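Local coordinates for protein acetylglutamate kinase (Streptococcus mutans, PDB 3L86) that probably catalyses the ATP-dependent phosphorylation of N-acetyl-L-glutamate, the second step from glutamate toward N-acetylornithine in arginine biosynthesis, at residues Phe55-Gln63 and Lys122-Cys130. Residues are numbered along the deposited sequence; the frame is centred on the assembly and turned at random.
Sequences FLSQIKNWQ and KLRQAGVSC
Leu123 and Val128 face Leu56 and Ile59 in the apolar centre of this contact, where helix 53-64 of the amino acid kinase fold meets the Schellman-capped end of helix 101-125. Leu123 CD2 is shared: Leu56 CD2 lies 4.1 Å from it and Ile59 CG2 4.2 Å, while Phe55 brings CE2 of its ring obliquely toward the same methyl. Beneath this cluster lie the strands of the main sheet: Ile59 rests on Ile41, Leu69 and Ile174, Leu123 on Ile71 and Ile176. With CG1 of Ile59 beside its own backbone N (chi1 -59°), the CG2 branch is left to meet both methyls of Val128. Val128 CG2 presses against the backbone of the helix itself, 3.9 Å from Lys60 CA, and Ala126 sets its CB against Leu56 CB. Gly127, with positive phi, is the C-prime residue of the Schellman motif; Val128 N bonds to Leu123 O and Gly127 N to Arg124 O, turning the chain from the helix into strand 130-132. Farther out, the methylenes of Lys60 run alongside this turn, CD near Ala126 O and CE near Gly127 O, and NZ forms a salt bridge with Asp64. At the polar edge Gln63 reaches across with CG anti to its backbone N (chi1 178°) and an extended chain, presenting its amide to the backbone of Ser129. Two hydrogen bonds on one residue fix the amide's rotation: Ser129 N donates to Gln63 OE1 at 3.2 Å, on a lone pair in the carbonyl plane. In return Gln63 NE2 donates to Ser129 O at 2.9 Å, with that oxygen only 2° out of the amide plane.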
loop_
_atom_site.group_PDB
_atom_site.type_symbol
_atom_site.label_atom_id
_atom_site.label_comp_id
_atom_site.label_asym_id
_atom_site.label_seq_id
_atom_site.Cartn_x
_atom_site.Cartn_y
_atom_site.Cartn_z
ATOM N N PHE A 55 10.187 -5.976 13.426
ATOM C CA PHE A 55 9.895 -5.104 12.245
ATOM C C PHE A 55 10.773 -3.884 12.285
ATOM O O PHE A 55 11.501 -3.608 11.346
ATOM C CB PHE A 55 8.387 -4.680 12.188
ATOM C CG PHE A 55 8.071 -3.659 11.112
ATOM C CD1 PHE A 55 7.619 -4.053 9.855
ATOM C CD2 PHE A 55 8.212 -2.303 11.367
ATOM C CE1 PHE A 55 7.310 -3.125 8.869
ATOM C CE2 PHE A 55 7.943 -1.365 10.360
ATOM C CZ PHE A 55 7.507 -1.779 9.120
ATOM N N LEU A 56 10.673 -3.125 13.381
ATOM C CA LEU A 56 11.471 -1.915 13.547
ATOM C C LEU A 56 13.023 -2.134 13.397
ATOM O O LEU A 56 13.706 -1.344 12.741
ATOM C CB LEU A 56 11.153 -1.303 14.942
ATOM C CG LEU A 56 9.686 -0.858 15.160
ATOM C CD1 LEU A 56 9.392 -0.455 16.663
ATOM C CD2 LEU A 56 9.317 0.284 14.168
ATOM N N SER A 57 13.591 -3.153 14.043
ATOM C CA SER A 57 15.044 -3.491 13.804
ATOM C C SER A 57 15.400 -3.874 12.364
ATOM O O SER A 57 16.466 -3.498 11.824
ATOM C CB SER A 57 15.493 -4.646 14.713
ATOM O OG SER A 57 15.344 -4.274 16.085
ATOM N N GLN A 58 14.529 -4.646 11.724
ATOM C CA GLN A 58 14.779 -5.078 10.344
ATOM C C GLN A 58 14.823 -3.877 9.411
ATOM O O GLN A 58 15.717 -3.758 8.573
ATOM C CB GLN A 58 13.753 -6.170 9.871
ATOM C CG GLN A 58 14.009 -6.701 8.421
ATOM C CD GLN A 58 15.414 -7.342 8.265
ATOM O OE1 GLN A 58 16.377 -6.713 7.819
ATOM N NE2 GLN A 58 15.529 -8.558 8.701
ATOM N N ILE A 59 13.857 -2.968 9.542
ATOM C CA ILE A 59 13.935 -1.707 8.780
ATOM C C ILE A 59 15.261 -0.933 9.047
ATOM O O ILE A 59 15.956 -0.542 8.084
ATOM C CB ILE A 59 12.687 -0.789 9.056
ATOM C CG1 ILE A 59 11.343 -1.475 8.689
ATOM C CG2 ILE A 59 12.774 0.517 8.304
ATOM C CD1 ILE A 59 11.160 -1.834 7.158
ATOM N N LYS A 60 15.580 -0.636 10.314
ATOM C CA LYS A 60 16.811 0.132 10.638
ATOM C C LYS A 60 18.059 -0.571 10.052
ATOM O O LYS A 60 18.937 0.086 9.505
ATOM C CB LYS A 60 17.030 0.262 12.165
ATOM C CG LYS A 60 18.127 1.367 12.423
ATOM C CD LYS A 60 18.434 1.661 13.855
ATOM C CE LYS A 60 19.550 2.758 13.876
ATOM N NZ LYS A 60 20.899 2.050 13.988
ATOM N N ASN A 61 18.152 -1.893 10.207
ATOM C CA ASN A 61 19.334 -2.682 9.709
ATOM C C ASN A 61 19.429 -2.658 8.192
ATOM O O ASN A 61 20.524 -2.486 7.632
ATOM C CB ASN A 61 19.331 -4.144 10.238
ATOM C CG ASN A 61 19.441 -4.203 11.726
ATOM O OD1 ASN A 61 19.905 -3.252 12.317
ATOM N ND2 ASN A 61 19.072 -5.348 12.353
ATOM N N TRP A 62 18.296 -2.810 7.499
ATOM C CA TRP A 62 18.341 -2.586 6.034
ATOM C C TRP A 62 18.844 -1.175 5.678
ATOM O O TRP A 62 19.630 -0.986 4.714
ATOM C CB TRP A 62 16.973 -2.845 5.329
ATOM C CG TRP A 62 16.616 -4.331 5.019
ATOM C CD1 TRP A 62 17.492 -5.386 4.789
ATOM C CD2 TRP A 62 15.291 -4.870 4.901
ATOM N NE1 TRP A 62 16.758 -6.566 4.534
ATOM C CE2 TRP A 62 15.415 -6.264 4.600
ATOM C CE3 TRP A 62 13.996 -4.298 4.995
ATOM C CZ2 TRP A 62 14.303 -7.089 4.436
ATOM C CZ3 TRP A 62 12.888 -5.131 4.832
ATOM C CH2 TRP A 62 13.043 -6.491 4.514
ATOM N N GLN A 63 18.338 -0.156 6.373
ATOM C CA GLN A 63 18.715 1.225 6.058
ATOM C C GLN A 63 20.221 1.412 6.356
ATOM O O GLN A 63 20.978 1.939 5.536
ATOM C CB GLN A 63 17.892 2.208 6.910
ATOM C CG GLN A 63 18.277 3.726 6.682
ATOM C CD GLN A 63 17.345 4.685 7.426
ATOM O OE1 GLN A 63 17.294 4.715 8.666
ATOM N NE2 GLN A 63 16.594 5.462 6.668
ATOM N N LYS A 122 6.699 6.058 15.454
ATOM C CA LYS A 122 7.290 4.756 15.874
ATOM C C LYS A 122 8.657 4.482 15.225
ATOM O O LYS A 122 9.613 3.980 15.904
ATOM C CB LYS A 122 6.346 3.575 15.584
ATOM C CG LYS A 122 5.032 3.541 16.365
ATOM C CD LYS A 122 5.289 3.042 17.781
ATOM C CE LYS A 122 3.989 2.841 18.538
ATOM N NZ LYS A 122 3.570 4.052 19.260
ATOM N N LEU A 123 8.773 4.772 13.916
ATOM C CA LEU A 123 10.047 4.611 13.186
ATOM C C LEU A 123 11.153 5.573 13.692
ATOM O O LEU A 123 12.321 5.144 13.965
ATOM C CB LEU A 123 9.833 4.787 11.667
ATOM C CG LEU A 123 9.082 3.653 10.928
ATOM C CD1 LEU A 123 8.544 4.051 9.511
ATOM C CD2 LEU A 123 10.011 2.440 10.806
ATOM N N ARG A 124 10.836 6.872 13.796
ATOM C CA ARG A 124 11.809 7.819 14.351
ATOM C C ARG A 124 12.249 7.464 15.771
ATOM O O ARG A 124 13.440 7.521 16.091
ATOM C CB ARG A 124 11.337 9.271 14.224
ATOM C CG ARG A 124 11.402 9.821 12.797
ATOM C CD ARG A 124 10.753 11.251 12.674
ATOM N NE ARG A 124 11.033 11.856 11.370
ATOM C CZ ARG A 124 10.646 13.074 10.998
ATOM N NH1 ARG A 124 9.948 13.846 11.800
ATOM N NH2 ARG A 124 10.944 13.528 9.809
ATOM N N GLN A 125 11.314 7.087 16.626
ATOM C CA GLN A 125 11.664 6.663 17.964
ATOM C C GLN A 125 12.597 5.460 17.931
ATOM O O GLN A 125 13.385 5.248 18.862
ATOM C CB GLN A 125 10.409 6.360 18.814
ATOM C CG GLN A 125 9.907 7.585 19.530
ATOM C CD GLN A 125 8.407 7.703 19.632
ATOM O OE1 GLN A 125 7.676 6.704 19.695
ATOM N NE2 GLN A 125 7.926 8.947 19.650
ATOM N N ALA A 126 12.543 4.673 16.864
ATOM C CA ALA A 126 13.444 3.539 16.798
ATOM C C ALA A 126 14.780 3.863 16.126
ATOM O O ALA A 126 15.560 2.952 15.895
ATOM C CB ALA A 126 12.759 2.319 16.126
ATOM N N GLY A 127 15.050 5.132 15.791
ATOM C CA GLY A 127 16.305 5.493 15.125
ATOM C C GLY A 127 16.314 5.436 13.595
ATOM O O GLY A 127 17.327 5.726 12.972
ATOM N N VAL A 128 15.176 5.114 12.970
ATOM C CA VAL A 128 15.042 5.202 11.491
ATOM C C VAL A 128 14.839 6.644 10.984
ATOM O O VAL A 128 14.006 7.395 11.524
ATOM C CB VAL A 128 13.869 4.330 11.005
ATOM C CG1 VAL A 128 13.707 4.426 9.476
ATOM C CG2 VAL A 128 14.111 2.890 11.432
ATOM N N SER A 129 15.602 7.030 9.970
ATOM C CA SER A 129 15.437 8.308 9.323
ATOM C C SER A 129 14.388 8.232 8.207
ATOM O O SER A 129 14.541 7.446 7.281
ATOM C CB SER A 129 16.800 8.820 8.799
ATOM O OG SER A 129 16.581 9.693 7.695
ATOM N N CYS A 130 13.316 9.028 8.329
ATOM C CA CYS A 130 12.118 8.935 7.467
ATOM C C CYS A 130 11.310 10.255 7.531
ATOM O O CYS A 130 11.541 11.074 8.431
ATOM C CB CYS A 130 11.173 7.783 7.930
ATOM S SG CYS A 130 10.550 7.888 9.654
#